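Local coordinates for protein catechol 1,2-dioxygenase (Burkholderia ambifaria, PDB 5VXT) that probably catalyses the intradiol cleavage of catechol to cis,cis-muconate at a ferric iron, as a dimer that binds phosphatidylethanolamine, at residues A90-E95 and D227-H232; R117-P122 and D266-T271; H248-T253 and N313-R318. One frame throughout, in Å; residues are numbered along the deposited sequence.

Interaction 1. Residues A90-E95 and D227-H232; sequences AGLGLE and DRLGRH. With PTY (phosphatidylethanolamine), chain I.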
loop_
_atom_site.group_PDB
_atom_site.type_symbol
_atom_site.label_atom_id
_atom_site.label_comp_id
_atom_site.label_asym_id
_atom_site.label_seq_id
_atom_site.Cartn_x
_atom_site.Cartn_y
_atom_site.Cartn_z
ATOM N N ALA B 90 5.755 -11.289 0.828
ATOM C CA ALA B 90 6.156 -12.689 0.712
ATOM C C ALA B 90 5.391 -13.382 -0.407
ATOM O O ALA B 90 5.983 -14.078 -1.243
ATOM C CB ALA B 90 5.929 -13.412 2.039
ATOM N N GLY B 91 4.073 -13.175 -0.452
ATOM C CA GLY B 91 3.241 -13.891 -1.401
ATOM C C GLY B 91 3.509 -13.535 -2.849
ATOM O O GLY B 91 3.301 -14.365 -3.741
ATOM N N LEU B 92 3.937 -12.304 -3.115
ATOM C CA LEU B 92 4.285 -11.909 -4.469
ATOM C C LEU B 92 5.752 -12.180 -4.786
ATOM O O LEU B 92 6.234 -11.789 -5.849
ATOM C CB LEU B 92 3.922 -10.430 -4.704
ATOM C CG LEU B 92 2.425 -10.111 -4.678
ATOM C CD1 LEU B 92 2.177 -8.614 -5.022
ATOM C CD2 LEU B 92 1.628 -11.009 -5.616
ATOM N N GLY B 93 6.465 -12.882 -3.902
ATOM C CA GLY B 93 7.837 -13.238 -4.182
ATOM C C GLY B 93 8.820 -12.103 -4.007
ATOM O O GLY B 93 9.998 -12.266 -4.337
ATOM N N LEU B 94 8.369 -10.955 -3.510
ATOM C CA LEU B 94 9.297 -9.860 -3.259
ATOM C C LEU B 94 10.302 -10.238 -2.176
ATOM O O LEU B 94 11.490 -9.910 -2.278
ATOM C CB LEU B 94 8.525 -8.601 -2.874
ATOM C CG LEU B 94 9.307 -7.365 -2.424
ATOM C CD1 LEU B 94 10.293 -6.871 -3.492
ATOM C CD2 LEU B 94 8.365 -6.235 -2.012
ATOM N N GLU B 95 9.844 -10.935 -1.137
ATOM C CA GLU B 95 10.763 -11.316 -0.066
ATOM C C GLU B 95 11.800 -12.312 -0.572
ATOM O O GLU B 95 12.989 -12.211 -0.227
ATOM C CB GLU B 95 9.974 -11.876 1.115
ATOM C CG GLU B 95 10.802 -12.118 2.369
ATOM C CD GLU B 95 9.955 -12.269 3.630
ATOM O OE1 GLU B 95 8.730 -12.506 3.532
ATOM O OE2 GLU B 95 10.525 -12.153 4.736
ATOM N N ASP B 227 -6.461 -15.007 -4.552
ATOM C CA ASP B 227 -7.665 -15.574 -5.155
ATOM C C ASP B 227 -7.901 -15.008 -6.549
ATOM O O ASP B 227 -8.213 -15.751 -7.490
ATOM C CB ASP B 227 -8.886 -15.315 -4.268
ATOM C CG ASP B 227 -8.906 -16.185 -3.018
ATOM O OD1 ASP B 227 -9.671 -15.858 -2.082
ATOM O OD2 ASP B 227 -8.169 -17.194 -2.974
ATOM N N ARG B 228 -7.743 -13.692 -6.702
ATOM C CA ARG B 228 -7.951 -13.074 -8.005
ATOM C C ARG B 228 -6.920 -13.544 -9.021
ATOM O O ARG B 228 -7.230 -13.664 -10.214
ATOM C CB ARG B 228 -7.917 -11.553 -7.866
ATOM C CG ARG B 228 -8.395 -10.828 -9.086
ATOM C CD ARG B 228 -8.760 -9.391 -8.767
ATOM N NE ARG B 228 -9.469 -8.785 -9.882
ATOM C CZ ARG B 228 -10.790 -8.744 -9.983
ATOM N NH1 ARG B 228 -11.545 -9.270 -9.026
ATOM N NH2 ARG B 228 -11.355 -8.172 -11.039
ATOM N N LEU B 229 -5.698 -13.832 -8.573
ATOM C CA LEU B 229 -4.661 -14.330 -9.463
ATOM C C LEU B 229 -4.804 -15.813 -9.761
ATOM O O LEU B 229 -4.093 -16.318 -10.635
ATOM C CB LEU B 229 -3.278 -14.079 -8.849
ATOM C CG LEU B 229 -2.881 -12.614 -8.687
ATOM C CD1 LEU B 229 -1.622 -12.495 -7.819
ATOM C CD2 LEU B 229 -2.667 -11.962 -10.048
ATOM N N GLY B 230 -5.673 -16.514 -9.039
ATOM C CA GLY B 230 -5.769 -17.955 -9.165
ATOM C C GLY B 230 -4.740 -18.737 -8.378
ATOM O O GLY B 230 -4.395 -19.854 -8.776
ATOM N N ARG B 231 -4.247 -18.188 -7.266
ATOM C CA ARG B 231 -3.191 -18.806 -6.475
ATOM C C ARG B 231 -3.683 -19.143 -5.071
ATOM O O ARG B 231 -4.534 -18.450 -4.505
ATOM C CB ARG B 231 -1.961 -17.880 -6.371
ATOM C CG ARG B 231 -1.258 -17.648 -7.687
ATOM C CD ARG B 231 -0.083 -16.719 -7.493
ATOM N NE ARG B 231 0.778 -17.243 -6.435
ATOM C CZ ARG B 231 1.542 -16.495 -5.650
ATOM N NH1 ARG B 231 1.595 -15.169 -5.802
ATOM N NH2 ARG B 231 2.251 -17.086 -4.703
ATOM N N HIS B 232 -3.137 -20.217 -4.507
ATOM C CA HIS B 232 -3.389 -20.511 -3.107
ATOM C C HIS B 232 -2.442 -19.711 -2.222
ATOM O O HIS B 232 -1.399 -19.220 -2.670
ATOM C CB HIS B 232 -3.226 -22.006 -2.828
ATOM C CG HIS B 232 -1.804 -22.476 -2.878
ATOM N ND1 HIS B 232 -0.896 -22.211 -1.875
ATOM C CD2 HIS B 232 -1.136 -23.194 -3.812
ATOM C CE1 HIS B 232 0.273 -22.738 -2.191
ATOM N NE2 HIS B 232 0.153 -23.347 -3.359
HETATM C C1 PTY I . -10.314 -5.100 -9.212
HETATM C C2 PTY I . -12.875 -6.649 -3.413
HETATM C C3 PTY I . -13.660 -6.136 -4.616
HETATM O O4 PTY I . -9.244 -5.395 -10.100
HETATM C C5 PTY I . -11.256 -5.737 -6.993
HETATM C C6 PTY I . -10.042 -5.836 -7.903
HETATM O O7 PTY I . -8.906 -5.258 -7.259
HETATM C C8 PTY I . -8.216 -6.194 -6.378
HETATM O O10 PTY I . -8.749 -7.242 -6.032
HETATM C C11 PTY I . -6.832 -5.845 -5.893
HETATM C C12 PTY I . -5.896 -5.734 -7.088
HETATM C C13 PTY I . -4.861 -4.656 -6.818
HETATM C C14 PTY I . -3.442 -5.111 -7.116
HETATM C C15 PTY I . -2.486 -4.071 -6.556
HETATM C C16 PTY I . -1.148 -4.685 -6.170
HETATM C C17 PTY I . -0.183 -4.723 -7.349
HETATM C C18 PTY I . 1.112 -5.381 -6.902
HETATM C C19 PTY I . 2.197 -5.261 -7.958
HETATM C C20 PTY I . 3.566 -5.354 -7.305
HETATM C C21 PTY I . 3.757 -4.230 -6.295
HETATM C C22 PTY I . 3.858 -2.882 -7.004
HETATM C C23 PTY I . 3.927 -1.735 -5.998
HETATM C C24 PTY I . 4.764 -0.568 -6.511
HETATM C C25 PTY I . 4.133 0.107 -7.722
HETATM C C26 PTY I . 5.113 1.103 -8.332
HETATM C C27 PTY I . 6.442 0.422 -8.647
HETATM C C28 PTY I . 6.751 0.461 -10.138
HETATM C C29 PTY I . 5.682 -0.253 -10.935
HETATM C C30 PTY I . -8.977 -4.574 -11.262
HETATM C C31 PTY I . -7.766 -4.854 -12.119
HETATM O O30 PTY I . -9.739 -3.659 -11.525
HETATM C C32 PTY I . -6.522 -4.766 -11.250
HETATM C C33 PTY I . -6.574 -3.484 -10.434
HETATM C C34 PTY I . -5.410 -2.570 -10.781
HETATM C C35 PTY I . -4.192 -2.933 -9.947
HETATM C C36 PTY I . -3.082 -1.917 -10.162
HETATM C C37 PTY I . -3.609 -0.510 -9.932
HETATM C C38 PTY I . -2.463 0.489 -9.898
HETATM C C39 PTY I . -2.799 1.650 -8.972
HETATM C C40 PTY I . -2.547 1.288 -7.515
HETATM C C41 PTY I . -1.130 1.667 -7.111
HETATM C C42 PTY I . -0.209 0.461 -7.229
HETATM C C43 PTY I . -0.748 -0.702 -6.405
HETATM C C44 PTY I . 0.345 -1.353 -5.582
HETATM P P1 PTY I . -13.431 -4.314 -6.540
HETATM O O11 PTY I . -13.114 -4.891 -5.064
HETATM O O12 PTY I . -13.516 -2.808 -6.449
HETATM O O13 PTY I . -14.599 -5.094 -7.099
HETATM O O14 PTY I . -12.101 -4.659 -7.385
HETATM N N1 PTY I . -13.222 -5.881 -2.233
#
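Arg231 meets the main chain of Gly91 end-on, with both terminal nitrogens directed at one carbonyl oxygen. NH1 lies 2.8 Å from Gly91 O and NH2 3.1 Å from that same Gly91 O, which sits almost exactly in the guanidinium plane. The two nitrogens differ on the acceptor's side: NH2 is in the carbonyl plane, whereas NH1 is tilted 33° from it. A bend in the arginine chain at chi3 (54°) turns the guanidinium edge toward this carbonyl, close to the C-terminal end of helix 85-91. NH1 also donates to Ala26 O of the second subunit, so the guanidinium joins the helix end to the dimer partner.

Beside this polar grip, Leu92 and Leu229 cross at about a right angle, methyl against methyl, with Leu92 CD2 4.2 Å from Leu229 CD1. Leu92 divides its two branches between protein and lipid: CD2 faces Leu229 and Arg231, while CD1 reaches C18 in an acyl chain of phosphatidylethanolamine at 3.9 Å. Arg228 meets the glycerol region of that lipid. From an extended chain, its guanidinium has the glycerol carbon C6 over one face, 3.5 Å from the plane, while NE donates to Thr44 OG1 of the second subunit.

Helix 221-229 closes at Gly230 in a Schellman motif, after which the chain turns back and presents Arg231. An arginine-held helix end beside a leucine, Leu92, that lines a phospholipid site is consistent with the helical, lipid-binding dimer interface known from intradiol dioxygenases.

Interaction 2. Residues R117-P122 and D266-T271; sequences RTIEGP and DFAYAT. With CAQ (catechol), chain K; EDO (1,2-ethanediol), chain M.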
loop_
_atom_site.group_PDB
_atom_site.type_symbol
_atom_site.label_atom_id
_atom_site.label_comp_id
_atom_site.label_asym_id
_atom_site.label_seq_id
_atom_site.Cartn_x
_atom_site.Cartn_y
_atom_site.Cartn_z
ATOM N N ARG B 117 20.532 -19.064 3.205
ATOM C CA ARG B 117 19.480 -18.244 3.767
ATOM C C ARG B 117 18.142 -18.605 3.126
ATOM O O ARG B 117 18.082 -19.159 2.026
ATOM C CB ARG B 117 19.771 -16.757 3.533
ATOM C CG ARG B 117 19.795 -16.364 2.044
ATOM C CD ARG B 117 19.786 -14.851 1.813
ATOM N NE ARG B 117 20.851 -14.156 2.546
ATOM C CZ ARG B 117 22.114 -14.052 2.138
ATOM N NH1 ARG B 117 22.496 -14.598 0.995
ATOM N NH2 ARG B 117 23.003 -13.403 2.886
ATOM N N THR B 118 17.059 -18.302 3.832
ATOM C CA THR B 118 15.778 -18.133 3.145
ATOM C C THR B 118 14.971 -17.094 3.921
ATOM O O THR B 118 15.485 -16.434 4.826
ATOM C CB THR B 118 15.050 -19.473 2.920
ATOM O OG1 THR B 118 13.939 -19.265 2.021
ATOM C CG2 THR B 118 14.552 -20.078 4.214
ATOM N N ILE B 119 13.709 -16.893 3.536
ATOM C CA ILE B 119 13.044 -15.682 3.990
ATOM C C ILE B 119 12.757 -15.736 5.486
ATOM O O ILE B 119 12.644 -16.810 6.097
ATOM C CB ILE B 119 11.761 -15.428 3.179
ATOM C CG1 ILE B 119 10.673 -16.431 3.570
ATOM C CG2 ILE B 119 12.097 -15.468 1.694
ATOM C CD1 ILE B 119 9.371 -16.207 2.858
ATOM N N GLU B 120 12.675 -14.549 6.087
ATOM C CA GLU B 120 12.335 -14.430 7.496
ATOM C C GLU B 120 10.845 -14.632 7.720
ATOM O O GLU B 120 10.435 -15.226 8.723
ATOM C CB GLU B 120 12.778 -13.058 8.017
ATOM C CG GLU B 120 12.444 -12.779 9.473
ATOM C CD GLU B 120 12.886 -11.378 9.904
ATOM O OE1 GLU B 120 13.872 -10.861 9.339
ATOM O OE2 GLU B 120 12.244 -10.788 10.799
ATOM N N GLY B 121 10.017 -14.150 6.799
ATOM C CA GLY B 121 8.600 -14.127 7.037
ATOM C C GLY B 121 8.264 -12.991 7.980
ATOM O O GLY B 121 9.154 -12.317 8.516
ATOM N N PRO B 122 6.971 -12.735 8.177
ATOM C CA PRO B 122 6.540 -11.587 8.999
ATOM C C PRO B 122 6.224 -11.902 10.459
ATOM O O PRO B 122 5.679 -11.027 11.139
ATOM C CB PRO B 122 5.266 -11.145 8.270
ATOM C CG PRO B 122 4.683 -12.430 7.778
ATOM C CD PRO B 122 5.850 -13.322 7.421
ATOM N N ASP B 266 5.198 -23.638 -2.412
ATOM C CA ASP B 266 5.097 -22.667 -1.334
ATOM C C ASP B 266 4.626 -21.340 -1.914
ATOM O O ASP B 266 5.188 -20.865 -2.905
ATOM C CB ASP B 266 6.479 -22.514 -0.688
ATOM C CG ASP B 266 6.528 -21.509 0.452
ATOM O OD1 ASP B 266 7.657 -21.278 0.934
ATOM O OD2 ASP B 266 5.500 -20.972 0.898
ATOM N N PHE B 267 3.590 -20.747 -1.314
ATOM C CA PHE B 267 3.101 -19.477 -1.858
ATOM C C PHE B 267 4.079 -18.334 -1.630
ATOM O O PHE B 267 3.918 -17.278 -2.253
ATOM C CB PHE B 267 1.725 -19.114 -1.277
ATOM C CG PHE B 267 1.766 -18.146 -0.109
ATOM C CD1 PHE B 267 1.450 -16.800 -0.289
ATOM C CD2 PHE B 267 2.081 -18.587 1.166
ATOM C CE1 PHE B 267 1.472 -15.911 0.783
ATOM C CE2 PHE B 267 2.100 -17.706 2.240
ATOM C CZ PHE B 267 1.800 -16.364 2.043
ATOM N N ALA B 268 5.085 -18.528 -0.776
ATOM C CA ALA B 268 6.091 -17.509 -0.504
ATOM C C ALA B 268 7.456 -17.872 -1.077
ATOM O O ALA B 268 8.451 -17.167 -0.804
ATOM C CB ALA B 268 6.186 -17.262 1.002
ATOM N N TYR B 269 7.527 -18.963 -1.845
ATOM C CA TYR B 269 8.679 -19.295 -2.683
ATOM C C TYR B 269 9.968 -19.457 -1.872
ATOM O O TYR B 269 11.053 -19.114 -2.340
ATOM C CB TYR B 269 8.857 -18.247 -3.785
ATOM C CG TYR B 269 7.591 -18.048 -4.605
ATOM C CD1 TYR B 269 6.765 -16.943 -4.424
ATOM C CD2 TYR B 269 7.218 -18.998 -5.540
ATOM C CE1 TYR B 269 5.587 -16.789 -5.193
ATOM C CE2 TYR B 269 6.078 -18.856 -6.287
ATOM C CZ TYR B 269 5.258 -17.764 -6.111
ATOM O OH TYR B 269 4.117 -17.682 -6.897
ATOM N N ALA B 270 9.861 -20.021 -0.663
ATOM C CA ALA B 270 10.969 -20.029 0.292
ATOM C C ALA B 270 11.687 -21.366 0.407
ATOM O O ALA B 270 12.704 -21.439 1.110
ATOM C CB ALA B 270 10.474 -19.625 1.686
ATOM N N THR B 271 11.192 -22.414 -0.247
ATOM C CA THR B 271 11.803 -23.734 -0.113
ATOM C C THR B 271 13.148 -23.784 -0.829
ATOM O O THR B 271 13.311 -23.250 -1.930
ATOM C CB THR B 271 10.862 -24.800 -0.679
ATOM O OG1 THR B 271 9.641 -24.781 0.064
ATOM C CG2 THR B 271 11.479 -26.201 -0.586
HETATM C C1 CAQ K . 3.964 -15.803 5.735
HETATM C C2 CAQ K . 3.863 -16.475 6.951
HETATM C C3 CAQ K . 4.924 -17.256 7.386
HETATM O O3 CAQ K . 4.879 -17.929 8.564
HETATM C C4 CAQ K . 6.134 -17.357 6.548
HETATM O O4 CAQ K . 7.167 -18.125 6.970
HETATM C C5 CAQ K . 6.192 -16.668 5.345
HETATM C C6 CAQ K . 5.107 -15.895 4.943
HETATM C C1 EDO M . 8.740 -23.729 -4.452
HETATM O O1 EDO M . 8.251 -23.706 -3.110
HETATM C C2 EDO M . 9.682 -22.546 -4.615
HETATM O O2 EDO M . 10.423 -22.408 -3.398
#
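Thr118 and Ala270 are joined by a short hydrogen bond in which the threonine hydroxyl is the donor, OG1 lying 2.7 Å from Ala270 O. With OG1 anti to the backbone N (chi1 -169°), the hydroxyl is carried out toward loop 266-271, where it meets the oxygen in the carbonyl plane, on a lone pair, at a C=O...donor angle of 122°.

The next side chain supplies the apolar half. Ile119 holds CG1 in the crowded position between its backbone N and carbonyl carbon (chi1 72°) and runs straight on from there to CD1. This rotamer lays the longer branch across two alanine methyls: CG1 is 3.7 Å from Ala270 CB, and CD1 is 3.8 Å from Ala268 CB.

Loop 266-271 is shaped from within by Asp266, whose two carboxylate oxygens each take a backbone N-H. OD2 accepts from Ala268 N at 3.0 Å, an Asx turn superimposed on the type I turn from Asp266 to Tyr269, and OD1 accepts from Ala270 N. Both donors come from above the carboxylate plane. OD1 also forms a salt bridge with Arg235, and the same guanidinium hydrogen-bonds catechol, so Asp266 probably acts from the second shell, helping to position Arg235.

Further along, Gly121 and Pro122 line the catechol pocket; Pro122 CD is 3.5 Å from catechol C1. Phe267 approaches C1 obliquely. Segment 117-122 thus borders the substrate directly, while 266-271 backs the pocket through Asp266 and Arg235, beside the ferric ion held by Tyr178, His238 and His240, the non-haem iron site characteristic of intradiol dioxygenases.

Interaction 3. Residues H248-T253 and N313-R318; sequences HRKLTT and NQIVER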
loop_
_atom_site.group_PDB
_atom_site.type_symbol
_atom_site.label_atom_id
_atom_site.label_comp_id
_atom_site.label_asym_id
_atom_site.label_seq_id
_atom_site.Cartn_x
_atom_site.Cartn_y
_atom_site.Cartn_z
ATOM N N HIS B 248 30.553 -13.610 12.994
ATOM C CA HIS B 248 29.808 -14.214 11.898
ATOM C C HIS B 248 28.660 -13.306 11.479
ATOM O O HIS B 248 28.159 -12.495 12.263
ATOM C CB HIS B 248 29.239 -15.588 12.272
ATOM C CG HIS B 248 30.264 -16.523 12.826
ATOM N ND1 HIS B 248 30.506 -16.645 14.178
ATOM C CD2 HIS B 248 31.124 -17.366 12.209
ATOM C CE1 HIS B 248 31.469 -17.530 14.370
ATOM N NE2 HIS B 248 31.863 -17.980 13.191
ATOM N N ARG B 249 28.233 -13.467 10.234
ATOM C CA ARG B 249 27.061 -12.744 9.765
ATOM C C ARG B 249 25.793 -13.403 10.302
ATOM O O ARG B 249 25.766 -14.605 10.591
ATOM C CB ARG B 249 27.056 -12.690 8.236
ATOM C CG ARG B 249 28.343 -12.105 7.667
ATOM C CD ARG B 249 28.317 -12.011 6.153
ATOM N NE ARG B 249 27.898 -13.253 5.509
ATOM C CZ ARG B 249 27.363 -13.307 4.291
ATOM N NH1 ARG B 249 27.181 -12.182 3.601
ATOM N NH2 ARG B 249 26.995 -14.471 3.765
ATOM N N LYS B 250 24.741 -12.598 10.473
ATOM C CA LYS B 250 23.506 -13.118 11.047
ATOM C C LYS B 250 22.789 -13.987 10.019
ATOM O O LYS B 250 22.484 -13.534 8.910
ATOM C CB LYS B 250 22.596 -11.984 11.525
ATOM C CG LYS B 250 21.280 -12.487 12.111
ATOM C CD LYS B 250 20.496 -11.405 12.831
ATOM C CE LYS B 250 19.072 -11.879 13.133
ATOM N NZ LYS B 250 18.225 -10.860 13.836
ATOM N N LEU B 251 22.517 -15.232 10.381
ATOM C CA LEU B 251 21.881 -16.179 9.476
ATOM C C LEU B 251 20.374 -16.159 9.689
ATOM O O LEU B 251 19.894 -16.337 10.813
ATOM C CB LEU B 251 22.426 -17.598 9.682
ATOM C CG LEU B 251 21.715 -18.688 8.862
ATOM C CD1 LEU B 251 21.854 -18.481 7.350
ATOM C CD2 LEU B 251 22.270 -20.069 9.287
ATOM N N THR B 252 19.634 -15.922 8.609
ATOM C CA THR B 252 18.190 -16.077 8.593
ATOM C C THR B 252 17.886 -17.251 7.682
ATOM O O THR B 252 18.302 -17.251 6.521
ATOM C CB THR B 252 17.486 -14.826 8.065
ATOM O OG1 THR B 252 17.851 -13.690 8.865
ATOM C CG2 THR B 252 15.972 -15.034 8.084
ATOM N N THR B 253 17.184 -18.249 8.200
ATOM C CA THR B 253 16.941 -19.442 7.400
ATOM C C THR B 253 15.734 -20.177 7.964
ATOM O O THR B 253 15.050 -19.688 8.869
ATOM C CB THR B 253 18.185 -20.336 7.364
ATOM O OG1 THR B 253 17.997 -21.359 6.385
ATOM C CG2 THR B 253 18.416 -20.969 8.720
ATOM N N ASN B 313 27.294 -7.111 6.040
ATOM C CA ASN B 313 26.583 -6.246 5.105
ATOM C C ASN B 313 25.243 -6.806 4.635
ATOM O O ASN B 313 24.600 -6.162 3.806
ATOM C CB ASN B 313 27.460 -5.939 3.884
ATOM C CG ASN B 313 28.657 -5.047 4.226
ATOM O OD1 ASN B 313 28.611 -4.241 5.162
ATOM N ND2 ASN B 313 29.730 -5.184 3.457
ATOM N N GLN B 314 24.790 -7.967 5.132
ATOM C CA GLN B 314 23.492 -8.507 4.711
ATOM C C GLN B 314 22.461 -8.611 5.831
ATOM O O GLN B 314 21.347 -9.088 5.575
ATOM C CB GLN B 314 23.650 -9.888 4.049
ATOM C CG GLN B 314 24.398 -10.968 4.890
ATOM C CD GLN B 314 23.520 -11.706 5.904
ATOM O OE1 GLN B 314 22.592 -12.442 5.532
ATOM N NE2 GLN B 314 23.830 -11.539 7.191
ATOM N N ILE B 315 22.784 -8.183 7.055
ATOM C CA ILE B 315 21.786 -8.142 8.118
ATOM C C ILE B 315 20.701 -7.139 7.752
ATOM O O ILE B 315 20.967 -6.098 7.141
ATOM C CB ILE B 315 22.439 -7.788 9.470
ATOM C CG1 ILE B 315 21.437 -7.950 10.619
ATOM C CG2 ILE B 315 23.000 -6.377 9.450
ATOM C CD1 ILE B 315 22.077 -7.954 12.021
ATOM N N VAL B 316 19.466 -7.455 8.126
ATOM C CA VAL B 316 18.285 -6.733 7.670
ATOM C C VAL B 316 17.569 -6.155 8.879
ATOM O O VAL B 316 17.260 -6.886 9.830
ATOM C CB VAL B 316 17.355 -7.666 6.864
ATOM C CG1 VAL B 316 16.018 -7.003 6.600
ATOM C CG2 VAL B 316 18.020 -8.066 5.568
ATOM N N GLU B 317 17.293 -4.852 8.835
ATOM C CA GLU B 317 16.471 -4.180 9.833
ATOM C C GLU B 317 15.065 -3.994 9.277
ATOM O O GLU B 317 14.894 -3.435 8.185
ATOM C CB GLU B 317 17.069 -2.825 10.224
ATOM C CG GLU B 317 18.380 -2.913 10.975
ATOM C CD GLU B 317 18.254 -3.711 12.256
ATOM O OE1 GLU B 317 19.005 -4.700 12.422
ATOM O OE2 GLU B 317 17.391 -3.357 13.091
ATOM N N ARG B 318 14.066 -4.482 10.017
ATOM C CA ARG B 318 12.666 -4.277 9.665
ATOM C C ARG B 318 11.840 -4.285 10.944
ATOM O O ARG B 318 12.287 -4.776 11.989
ATOM C CB ARG B 318 12.154 -5.353 8.695
ATOM C CG ARG B 318 12.254 -6.768 9.261
ATOM C CD ARG B 318 11.962 -7.843 8.204
ATOM N NE ARG B 318 10.543 -8.054 7.943
ATOM C CZ ARG B 318 10.063 -9.041 7.183
ATOM N NH1 ARG B 318 10.892 -9.917 6.625
ATOM N NH2 ARG B 318 8.753 -9.162 6.979
HETATM O O HOH W 1 27.664 -9.264 4.007
HETATM O O HOH W 2 18.320 -8.820 12.013
HETATM O O HOH W 3 21.056 -15.021 6.509
#
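The Arg249 guanidinium carries Gln314 CG over one face, 3.3 Å from NH1, and water 1 at its edge, in plane, linking NH1 more weakly to Asn313 N. Guanidinium and amide are turned 48° apart, the two side chains crossing at about a right angle. Gln314 is folded by its torsions (chi1 55°, then a second bend at chi2), which brings the amide back to the backbone of Lys250. There NE2 donates to Lys250 O at 3.0 Å, fairly straight and close to the amide plane, and donates again to Asp312 OD1. OE1 accepts from Arg117 NH2 and from water 3, which in turn takes the N-H of Thr252.

Lys250 lies extended, its CD 3.9 Å from Ile315 CD1, and its ammonium reaches water 2, bound in turn to Val316 O. Outside the contact, Lys250 makes a cation-pi contact with Phe242, and Arg249 is anchored by Thr305 OG1 and a salt bridge to Asp106.

The charged ends thus make their polar links across the contact through water, so the backbone leading into the outer strand 251-256 is probably held to 313-318 mainly by one amide hydrogen bond, bridging waters and aliphatic packing.

How the interactions relate
Interactions 1 and 2 are buried, whereas interaction 3 lies at the surface, and the chemistry follows: an arginine grip on a helix end beside a lipid, a hydroxyl bond backed by methyl packing beside the substrate, and a water-rich amide contact. Glu95 connects all three, its OE2 accepting from Gly121 N of interaction 2 and forming a salt bridge with Arg318 of interaction 3. Interactions 2 and 3 also share a backbone bond, Thr118 N to Thr252 O, so loop 117-122 runs beside the outer strand 251-256. Interactions 1 and 3 lie on opposite sides of the chain's centre, and both touch the second subunit; interaction 2 sits deeper and touches it only through Tyr269.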